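Side-chain contacts in ethanolamine kinase Pv091845 (PDB 2QG7), which probably phosphorylates ethanolamine, the first step of phosphatidylethanolamine synthesis in Plasmodium vivax, as a member of the choline/ethanolamine kinase family: residues D[55-60]-D[87-92]; D[217-222]-D[233-238]; D[237-242]-D[356-361]. All blocks are in the same frame, centred on the assembly; numbering follows the deposited sequence.

Contact 1: residues D[55-60]-D[87-92]; sequences SNLRIL and LYIYCK
L57 carries the loop side of a small apolar contact in which the loop ahead of helix 65-75 packs on helix 84-98, in the N-terminal helical region of the chain. The leucine stem points at the helix, and the two branches of its isobutyl group do different work. L57 CD1 lies on the helix turn, 3.8 Å from Y90 CB; CG, anti to the carbonyl carbon (chi1 -56°), brings L57 CD1 also to 3.8 Å from Y90 N. L57 CD2 comes to the edge of the Y90 ring, close to the ring plane, at 3.8 Å from Y90 CD1. Nearer the loop backbone, L57 CB touches I89 CG2 at 4.0 Å. CG2, anti to the backbone N, is the isoleucine branch turned to L57, while CG1 stands beside the N (chi1 -64°).

In the second shell, the phenol of Y90 is tied down away from L57. Its OH is hydrogen-bonded to L73 O on helix 65-75, its strongest partner, and to N176 OD1; as modelled, these two acceptors would share one proton. The Y90 ring also meets that of F81. The loop backbone is held as well: L57 O accepts a hydrogen bond from Y93 OH, one turn beyond I89.

Contact 2: residues D[217-222]-D[233-238]; sequences NLYKEL and PSFLWN
Y219 and P233 form the polar half of a compact junction between helix 216-226 and the turn that starts helix 236-251. The phenol OH of Y219 donates to P233 O at 3.0 Å. It approaches from above the carbonyl plane, 48° out of it, with a C=O...donor angle of 127°, so the bond does not follow a lone pair. The same oxygen lies at the edge of the tyrosine ring, near its plane. Alongside, Y219 CE2 rests 3.6 Å from P233 CD, and the two side chains run past one another in opposite directions. The carbonyl thus holds the hydroxyl, and CD lies against the CE2 side of the ring.

The tight part is built on F235, whose ring end rests against the helix backbone. F235 CZ sits 3.4 Å from L222 O, which lies at the ring edge near its plane. The apolar touch is separate: L222 CB meets the same F235 CZ at 3.7 Å. The phenyl group can reach this far because its stem points at helix 216-226 and CG stands beside the backbone N (chi1 -88°). Packing is slacker between the two aromatic rings, where Y219 CE2 and F235 CE2 are 4.4 Å apart and meet obliquely. Along the outer side of helix 216-226, N217, K220 and E221 are exposed and leave the junction to Y219 and L222.

Strand 356-359 backs the buried side: P357 touches both Y219 and F235, and its backbone pairs with that of F235. Between the packed P233 and F235, S234 points away from helix 216-226. S234 OG is hydrogen-bonded to E359 OE1, tying it to that strand, and accepts from L236 N at 3.2 Å, a serine cap at the N-terminus of helix 236-251 within the choline/ethanolamine kinase fold.

Contact 3: residues D[237-242]-D[356-361]; sequences WNTIWK and CPMERA
W237 and E359 bridge the first turn of helix 236-251 and the end of strand 356-359, a strand-to-helix junction inside the kinase fold where E359 is the N-cap residue of helix 360-369.

The polar interaction is a single hydrogen bond: W237 NE1 donates to E359 OE2 at 3.0 Å, with an N-H...acceptor angle of 148°. OE2 is met on its syn side, and lies at the edge of the ring, slightly tilted from the indole plane. Ring and carboxylate stand nearly perpendicular, their planes 87° apart. A bend in the glutamate chain (chi2 near +90°) turns the acid group across the end of the indole. With the other oxygen, OE1, engaged by S234 OG, both ends of this buried carboxylate are fixed and its rotation is limited.

Among aromatic contacts, K284 packs on the indole of W237 as a cation-pi partner, and helices 269-284 and 413-430 also touch this side chain.

Between the two segments, van der Waals contact is sparse. The extended chain of M358 runs out toward T239, whose hydroxyl is bonded to F235 O one turn back, and the methionine ends in a loose approach, M358 CE to T239 OG1 at 4.5 Å.

Contact 1 comes first along the chain and stands apart: its centre is about 40 Å from the centres of both others, with nearest atoms about 26 Å from contact 2 and about 23 Å from contact 3. It joins the loop before helix 65-75 to helix 84-98, and lies on the opposite side of the chain's centre from contact 3. Contacts 2 and 3 lie only about 9 Å apart between centres, share W237 and N238, and both use helix 236-251. Strand 356-359 also reaches contact 2, so the start of helix 236-251 meets both helix 216-226 and a strand more than 110 residues later in sequence.

Contact 1: residues D[55-60]-D[87-92]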
loop_
_atom_site.group_PDB
_atom_site.type_symbol
_atom_site.label_atom_id
_atom_site.label_comp_id
_atom_site.label_asym_id
_atom_site.label_seq_id
_atom_site.Cartn_x
_atom_site.Cartn_y
_atom_site.Cartn_z
ATOM N N SER D 55 24.624 1.859 -31.338
ATOM C CA SER D 55 24.805 2.249 -32.736
ATOM C C SER D 55 24.273 3.657 -33.025
ATOM O O SER D 55 24.741 4.304 -33.968
ATOM C CB SER D 55 24.139 1.234 -33.671
ATOM O OG SER D 55 24.859 -0.010 -33.686
ATOM N N ASN D 56 23.290 4.127 -32.239
ATOM C CA ASN D 56 22.896 5.533 -32.302
ATOM C C ASN D 56 24.090 6.439 -32.024
ATOM O O ASN D 56 24.280 7.458 -32.707
ATOM C CB ASN D 56 21.772 5.874 -31.318
ATOM C CG ASN D 56 20.432 5.222 -31.663
ATOM O OD1 ASN D 56 19.546 5.151 -30.802
ATOM N ND2 ASN D 56 20.263 4.766 -32.914
ATOM N N LEU D 57 24.899 6.055 -31.036
ATOM C CA LEU D 57 25.995 6.903 -30.526
ATOM C C LEU D 57 27.374 6.594 -31.122
ATOM O O LEU D 57 28.401 7.068 -30.633
ATOM C CB LEU D 57 26.056 6.838 -28.975
ATOM C CG LEU D 57 24.812 7.190 -28.143
ATOM C CD1 LEU D 57 25.056 6.956 -26.672
ATOM C CD2 LEU D 57 24.313 8.633 -28.400
ATOM N N ARG D 58 27.393 5.813 -32.194
ATOM C CA ARG D 58 28.638 5.345 -32.777
ATOM C C ARG D 58 29.324 6.459 -33.567
ATOM O O ARG D 58 28.694 7.157 -34.365
ATOM C CB ARG D 58 28.364 4.112 -33.655
ATOM C CG ARG D 58 29.526 3.151 -33.718
ATOM C CD ARG D 58 29.065 1.712 -33.882
ATOM N NE ARG D 58 30.017 0.799 -33.229
ATOM C CZ ARG D 58 29.694 -0.378 -32.694
ATOM N NH1 ARG D 58 30.646 -1.101 -32.107
ATOM N NH2 ARG D 58 28.433 -0.833 -32.735
ATOM N N ILE D 59 30.617 6.629 -33.326
ATOM C CA ILE D 59 31.435 7.559 -34.099
ATOM C C ILE D 59 32.421 6.750 -34.981
ATOM O O ILE D 59 33.281 6.014 -34.472
ATOM C CB ILE D 59 32.174 8.577 -33.183
ATOM C CG1 ILE D 59 31.168 9.470 -32.475
ATOM C CG2 ILE D 59 33.154 9.458 -33.989
ATOM C CD1 ILE D 59 31.770 10.311 -31.386
ATOM N N LEU D 60 32.278 6.897 -36.299
ATOM C CA LEU D 60 33.052 6.115 -37.267
ATOM C C LEU D 60 34.410 6.743 -37.553
ATOM O O LEU D 60 34.648 7.923 -37.236
ATOM C CB LEU D 60 32.254 5.862 -38.559
ATOM C CG LEU D 60 30.802 5.411 -38.293
ATOM C CD1 LEU D 60 29.912 5.594 -39.519
ATOM C CD2 LEU D 60 30.742 3.998 -37.792
ATOM N N LEU D 87 24.939 4.150 -21.969
ATOM C CA LEU D 87 24.928 5.262 -21.006
ATOM C C LEU D 87 26.303 5.906 -20.852
ATOM O O LEU D 87 26.454 7.120 -21.055
ATOM C CB LEU D 87 24.428 4.762 -19.647
ATOM C CG LEU D 87 24.585 5.697 -18.451
ATOM C CD1 LEU D 87 23.662 6.929 -18.598
ATOM C CD2 LEU D 87 24.278 4.940 -17.188
ATOM N N TYR D 88 27.289 5.057 -20.528
ATOM C CA TYR D 88 28.678 5.446 -20.347
ATOM C C TYR D 88 29.296 6.075 -21.581
ATOM O O TYR D 88 30.156 6.949 -21.457
ATOM C CB TYR D 88 29.529 4.255 -19.880
ATOM C CG TYR D 88 29.121 3.642 -18.560
ATOM C CD1 TYR D 88 29.453 2.330 -18.249
ATOM C CD2 TYR D 88 28.411 4.373 -17.604
ATOM C CE1 TYR D 88 29.082 1.756 -17.008
ATOM C CE2 TYR D 88 28.029 3.807 -16.367
ATOM C CZ TYR D 88 28.369 2.506 -16.086
ATOM O OH TYR D 88 27.986 1.962 -14.883
ATOM N N ILE D 89 28.897 5.614 -22.768
ATOM C CA ILE D 89 29.350 6.239 -24.023
ATOM C C ILE D 89 28.753 7.656 -24.139
ATOM O O ILE D 89 29.452 8.612 -24.514
ATOM C CB ILE D 89 28.954 5.394 -25.264
ATOM C CG1 ILE D 89 29.660 4.035 -25.255
ATOM C CG2 ILE D 89 29.235 6.143 -26.569
ATOM C CD1 ILE D 89 28.975 2.966 -26.112
ATOM N N TYR D 90 27.459 7.780 -23.806
ATOM C CA TYR D 90 26.788 9.082 -23.768
ATOM C C TYR D 90 27.502 10.010 -22.787
ATOM O O TYR D 90 27.701 11.197 -23.059
ATOM C CB TYR D 90 25.283 8.948 -23.421
ATOM C CG TYR D 90 24.485 10.225 -23.746
ATOM C CD1 TYR D 90 24.104 10.522 -25.065
ATOM C CD2 TYR D 90 24.154 11.151 -22.741
ATOM C CE1 TYR D 90 23.407 11.687 -25.379
ATOM C CE2 TYR D 90 23.446 12.313 -23.043
ATOM C CZ TYR D 90 23.074 12.577 -24.361
ATOM O OH TYR D 90 22.374 13.732 -24.660
ATOM N N CYS D 91 27.907 9.426 -21.662
ATOM C CA CYS D 91 28.677 10.111 -20.627
ATOM C C CYS D 91 30.061 10.558 -21.049
ATOM O O CYS D 91 30.526 11.607 -20.602
ATOM C CB CYS D 91 28.756 9.251 -19.373
ATOM S SG CYS D 91 27.185 9.248 -18.515
ATOM N N LYS D 92 30.725 9.766 -21.887
ATOM C CA LYS D 92 32.014 10.150 -22.461
ATOM C C LYS D 92 31.890 11.397 -23.311
ATOM O O LYS D 92 32.820 12.192 -23.364
ATOM C CB LYS D 92 32.568 9.042 -23.360
ATOM C CG LYS D 92 33.325 7.944 -22.651
ATOM C CD LYS D 92 33.625 6.801 -23.619
ATOM C CE LYS D 92 34.833 7.115 -24.484
ATOM N NZ LYS D 92 35.219 5.921 -25.308
#

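Contact 2: residues D[217-222]-D[233-238]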
loop_
_atom_site.group_PDB
_atom_site.type_symbol
_atom_site.label_atom_id
_atom_site.label_comp_id
_atom_site.label_asym_id
_atom_site.label_seq_id
_atom_site.Cartn_x
_atom_site.Cartn_y
_atom_site.Cartn_z
ATOM N N ASN D 217 14.767 41.244 -5.062
ATOM C CA ASN D 217 15.219 41.079 -6.441
ATOM C C ASN D 217 15.266 39.627 -6.898
ATOM O O ASN D 217 14.851 39.310 -8.026
ATOM C CB ASN D 217 16.572 41.758 -6.651
ATOM C CG ASN D 217 16.472 43.271 -6.626
ATOM O OD1 ASN D 217 15.393 43.841 -6.834
ATOM N ND2 ASN D 217 17.602 43.933 -6.369
ATOM N N LEU D 218 15.782 38.754 -6.032
ATOM C CA LEU D 218 15.784 37.311 -6.315
ATOM C C LEU D 218 14.389 36.716 -6.179
ATOM O O LEU D 218 14.066 35.746 -6.860
ATOM C CB LEU D 218 16.805 36.539 -5.457
ATOM C CG LEU D 218 16.808 36.608 -3.928
ATOM C CD1 LEU D 218 15.772 35.657 -3.301
ATOM C CD2 LEU D 218 18.232 36.266 -3.469
ATOM N N TYR D 219 13.569 37.322 -5.321
ATOM C CA TYR D 219 12.203 36.887 -5.131
ATOM C C TYR D 219 11.385 37.154 -6.377
ATOM O O TYR D 219 10.505 36.363 -6.708
ATOM C CB TYR D 219 11.562 37.594 -3.947
ATOM C CG TYR D 219 10.839 36.661 -3.015
ATOM C CD1 TYR D 219 11.212 36.571 -1.683
ATOM C CD2 TYR D 219 9.799 35.852 -3.464
ATOM C CE1 TYR D 219 10.563 35.714 -0.821
ATOM C CE2 TYR D 219 9.147 34.991 -2.606
ATOM C CZ TYR D 219 9.537 34.931 -1.291
ATOM O OH TYR D 219 8.913 34.091 -0.419
ATOM N N LYS D 220 11.676 38.263 -7.056
ATOM C CA LYS D 220 11.001 38.627 -8.300
ATOM C C LYS D 220 11.425 37.684 -9.431
ATOM O O LYS D 220 10.598 37.289 -10.268
ATOM C CB LYS D 220 11.300 40.097 -8.662
ATOM C CG LYS D 220 10.517 40.668 -9.871
ATOM C CD LYS D 220 9.149 41.258 -9.473
ATOM C CE LYS D 220 8.201 41.410 -10.702
ATOM N NZ LYS D 220 7.551 40.107 -11.142
ATOM N N GLU D 221 12.712 37.325 -9.440
ATOM C CA GLU D 221 13.282 36.402 -10.437
ATOM C C GLU D 221 12.632 35.028 -10.368
ATOM O O GLU D 221 12.467 34.363 -11.386
ATOM C CB GLU D 221 14.787 36.236 -10.232
ATOM C CG GLU D 221 15.626 37.398 -10.693
ATOM C CD GLU D 221 17.122 37.124 -10.566
ATOM O OE1 GLU D 221 17.528 36.285 -9.710
ATOM O OE2 GLU D 221 17.891 37.755 -11.329
ATOM N N LEU D 222 12.281 34.613 -9.154
ATOM C CA LEU D 222 11.638 33.322 -8.907
ATOM C C LEU D 222 10.144 33.356 -9.241
ATOM O O LEU D 222 9.599 32.363 -9.755
ATOM C CB LEU D 222 11.864 32.885 -7.457
ATOM C CG LEU D 222 13.318 32.749 -7.005
ATOM C CD1 LEU D 222 13.385 32.547 -5.504
ATOM C CD2 LEU D 222 14.034 31.633 -7.753
ATOM N N PRO D 233 5.539 35.800 -1.595
ATOM C CA PRO D 233 4.617 34.717 -1.283
ATOM C C PRO D 233 5.259 33.304 -1.269
ATOM O O PRO D 233 6.423 33.122 -1.673
ATOM C CB PRO D 233 3.571 34.849 -2.402
ATOM C CG PRO D 233 4.472 35.172 -3.656
ATOM C CD PRO D 233 5.700 35.945 -3.059
ATOM N N SER D 234 4.483 32.339 -0.757
ATOM C CA SER D 234 4.818 30.931 -0.755
ATOM C C SER D 234 4.577 30.357 -2.151
ATOM O O SER D 234 3.676 30.812 -2.886
ATOM C CB SER D 234 3.970 30.202 0.288
ATOM O OG SER D 234 4.179 28.782 0.273
ATOM N N PHE D 235 5.395 29.364 -2.520
ATOM C CA PHE D 235 5.288 28.693 -3.812
ATOM C C PHE D 235 4.476 27.388 -3.690
ATOM O O PHE D 235 4.257 26.696 -4.690
ATOM C CB PHE D 235 6.686 28.382 -4.336
ATOM C CG PHE D 235 7.305 29.490 -5.142
ATOM C CD1 PHE D 235 7.839 29.233 -6.392
ATOM C CD2 PHE D 235 7.372 30.782 -4.656
ATOM C CE1 PHE D 235 8.436 30.258 -7.137
ATOM C CE2 PHE D 235 7.946 31.801 -5.412
ATOM C CZ PHE D 235 8.475 31.535 -6.638
ATOM N N LEU D 236 4.036 27.081 -2.473
ATOM C CA LEU D 236 3.433 25.815 -2.129
ATOM C C LEU D 236 2.054 25.608 -2.736
ATOM O O LEU D 236 1.784 24.564 -3.347
ATOM C CB LEU D 236 3.392 25.662 -0.596
ATOM C CG LEU D 236 2.707 24.515 0.130
ATOM C CD1 LEU D 236 3.155 23.108 -0.382
ATOM C CD2 LEU D 236 2.988 24.676 1.610
ATOM N N TRP D 237 1.192 26.605 -2.566
ATOM C CA TRP D 237 -0.200 26.508 -2.994
ATOM C C TRP D 237 -0.343 26.648 -4.491
ATOM O O TRP D 237 -1.234 26.076 -5.081
ATOM C CB TRP D 237 -1.047 27.542 -2.259
ATOM C CG TRP D 237 -0.703 27.580 -0.842
ATOM C CD1 TRP D 237 -0.004 28.554 -0.201
ATOM C CD2 TRP D 237 -0.979 26.567 0.140
ATOM N NE1 TRP D 237 0.149 28.236 1.123
ATOM C CE2 TRP D 237 -0.428 27.016 1.361
ATOM C CE3 TRP D 237 -1.635 25.324 0.103
ATOM C CZ2 TRP D 237 -0.519 26.282 2.536
ATOM C CZ3 TRP D 237 -1.735 24.608 1.263
ATOM C CH2 TRP D 237 -1.179 25.085 2.468
ATOM N N ASN D 238 0.538 27.429 -5.096
ATOM C CA ASN D 238 0.658 27.485 -6.538
ATOM C C ASN D 238 1.010 26.119 -7.119
ATOM O O ASN D 238 0.565 25.785 -8.208
ATOM C CB ASN D 238 1.760 28.489 -6.912
ATOM C CG ASN D 238 1.890 28.691 -8.424
ATOM O OD1 ASN D 238 1.094 29.427 -9.041
ATOM N ND2 ASN D 238 2.911 28.051 -9.023
#

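Contact 3: residues D[237-242]-D[356-361]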
loop_
_atom_site.group_PDB
_atom_site.type_symbol
_atom_site.label_atom_id
_atom_site.label_comp_id
_atom_site.label_asym_id
_atom_site.label_seq_id
_atom_site.Cartn_x
_atom_site.Cartn_y
_atom_site.Cartn_z
ATOM N N TRP D 237 1.192 26.605 -2.566
ATOM C CA TRP D 237 -0.200 26.508 -2.994
ATOM C C TRP D 237 -0.343 26.648 -4.491
ATOM O O TRP D 237 -1.234 26.076 -5.081
ATOM C CB TRP D 237 -1.047 27.542 -2.259
ATOM C CG TRP D 237 -0.703 27.580 -0.842
ATOM C CD1 TRP D 237 -0.004 28.554 -0.201
ATOM C CD2 TRP D 237 -0.979 26.567 0.140
ATOM N NE1 TRP D 237 0.149 28.236 1.123
ATOM C CE2 TRP D 237 -0.428 27.016 1.361
ATOM C CE3 TRP D 237 -1.635 25.324 0.103
ATOM C CZ2 TRP D 237 -0.519 26.282 2.536
ATOM C CZ3 TRP D 237 -1.735 24.608 1.263
ATOM C CH2 TRP D 237 -1.179 25.085 2.468
ATOM N N ASN D 238 0.538 27.429 -5.096
ATOM C CA ASN D 238 0.658 27.485 -6.538
ATOM C C ASN D 238 1.010 26.119 -7.119
ATOM O O ASN D 238 0.565 25.785 -8.208
ATOM C CB ASN D 238 1.760 28.489 -6.912
ATOM C CG ASN D 238 1.890 28.691 -8.424
ATOM O OD1 ASN D 238 1.094 29.427 -9.041
ATOM N ND2 ASN D 238 2.911 28.051 -9.023
ATOM N N THR D 239 1.833 25.353 -6.399
ATOM C CA THR D 239 2.324 24.045 -6.844
ATOM C C THR D 239 1.249 22.979 -6.642
ATOM O O THR D 239 0.985 22.197 -7.556
ATOM C CB THR D 239 3.620 23.634 -6.115
ATOM O OG1 THR D 239 4.615 24.625 -6.353
ATOM C CG2 THR D 239 4.158 22.326 -6.625
ATOM N N ILE D 240 0.624 22.975 -5.461
ATOM C CA ILE D 240 -0.484 22.058 -5.175
ATOM C C ILE D 240 -1.649 22.231 -6.153
ATOM O O ILE D 240 -2.163 21.254 -6.677
ATOM C CB ILE D 240 -0.976 22.153 -3.700
ATOM C CG1 ILE D 240 0.152 21.801 -2.745
ATOM C CG2 ILE D 240 -2.155 21.203 -3.456
ATOM C CD1 ILE D 240 -0.256 21.899 -1.292
ATOM N N TRP D 241 -2.060 23.471 -6.391
ATOM C CA TRP D 241 -3.101 23.762 -7.395
ATOM C C TRP D 241 -2.677 23.441 -8.809
ATOM O O TRP D 241 -3.519 23.084 -9.630
ATOM C CB TRP D 241 -3.603 25.216 -7.315
ATOM C CG TRP D 241 -4.468 25.460 -6.104
ATOM C CD1 TRP D 241 -4.161 26.230 -5.019
ATOM C CD2 TRP D 241 -5.770 24.921 -5.853
ATOM N NE1 TRP D 241 -5.188 26.207 -4.106
ATOM C CE2 TRP D 241 -6.186 25.402 -4.586
ATOM C CE3 TRP D 241 -6.621 24.058 -6.559
ATOM C CZ2 TRP D 241 -7.439 25.059 -4.016
ATOM C CZ3 TRP D 241 -7.858 23.718 -5.987
ATOM C CH2 TRP D 241 -8.253 24.219 -4.732
ATOM N N LYS D 242 -1.380 23.547 -9.104
ATOM C CA LYS D 242 -0.895 23.198 -10.436
ATOM C C LYS D 242 -1.108 21.699 -10.669
ATOM O O LYS D 242 -1.546 21.289 -11.729
ATOM C CB LYS D 242 0.579 23.559 -10.545
ATOM C CG LYS D 242 1.253 23.408 -11.946
ATOM C CD LYS D 242 2.803 23.032 -11.696
ATOM C CE LYS D 242 3.552 22.887 -13.081
ATOM N NZ LYS D 242 5.043 22.577 -12.897
ATOM N N CYS D 356 12.237 25.838 -3.238
ATOM C CA CYS D 356 11.642 27.134 -3.509
ATOM C C CYS D 356 11.141 27.695 -2.203
ATOM O O CYS D 356 11.243 27.036 -1.154
ATOM C CB CYS D 356 10.510 27.037 -4.533
ATOM S SG CYS D 356 9.246 25.819 -4.106
ATOM N N PRO D 357 10.706 28.956 -2.227
ATOM C CA PRO D 357 10.203 29.597 -1.007
ATOM C C PRO D 357 8.845 29.067 -0.553
ATOM O O PRO D 357 7.877 29.193 -1.250
ATOM C CB PRO D 357 10.148 31.076 -1.398
ATOM C CG PRO D 357 10.977 31.184 -2.697
ATOM C CD PRO D 357 10.788 29.900 -3.364
ATOM N N MET D 358 8.793 28.460 0.619
ATOM C CA MET D 358 7.540 27.963 1.169
ATOM C C MET D 358 7.568 28.230 2.656
ATOM O O MET D 358 8.609 28.595 3.182
ATOM C CB MET D 358 7.442 26.442 0.954
ATOM C CG MET D 358 7.219 26.004 -0.465
ATOM S SD MET D 358 6.866 24.237 -0.654
ATOM C CE MET D 358 6.707 24.172 -2.441
ATOM N N GLU D 359 6.443 27.987 3.324
ATOM C CA GLU D 359 6.340 27.943 4.765
ATOM C C GLU D 359 7.349 26.967 5.339
ATOM O O GLU D 359 7.470 25.847 4.869
ATOM C CB GLU D 359 4.934 27.507 5.167
ATOM C CG GLU D 359 3.822 28.533 4.884
ATOM C CD GLU D 359 3.218 28.449 3.497
ATOM O OE1 GLU D 359 3.848 27.847 2.570
ATOM O OE2 GLU D 359 2.084 28.981 3.303
ATOM N N ARG D 360 8.057 27.396 6.379
ATOM C CA ARG D 360 9.067 26.591 7.029
ATOM C C ARG D 360 8.473 25.372 7.660
ATOM O O ARG D 360 9.178 24.366 7.870
ATOM C CB ARG D 360 9.875 27.407 8.065
ATOM C CG ARG D 360 9.059 28.058 9.188
ATOM C CD ARG D 360 9.875 28.283 10.449
ATOM N NE ARG D 360 9.059 28.740 11.590
ATOM C CZ ARG D 360 9.519 29.116 12.799
ATOM N NH1 ARG D 360 10.827 29.118 13.067
ATOM N NH2 ARG D 360 8.660 29.505 13.758
ATOM N N ALA D 361 7.187 25.454 7.986
ATOM C CA ALA D 361 6.492 24.364 8.667
ATOM C C ALA D 361 6.168 23.218 7.680
ATOM O O ALA D 361 6.190 22.046 8.075
ATOM C CB ALA D 361 5.269 24.858 9.341
#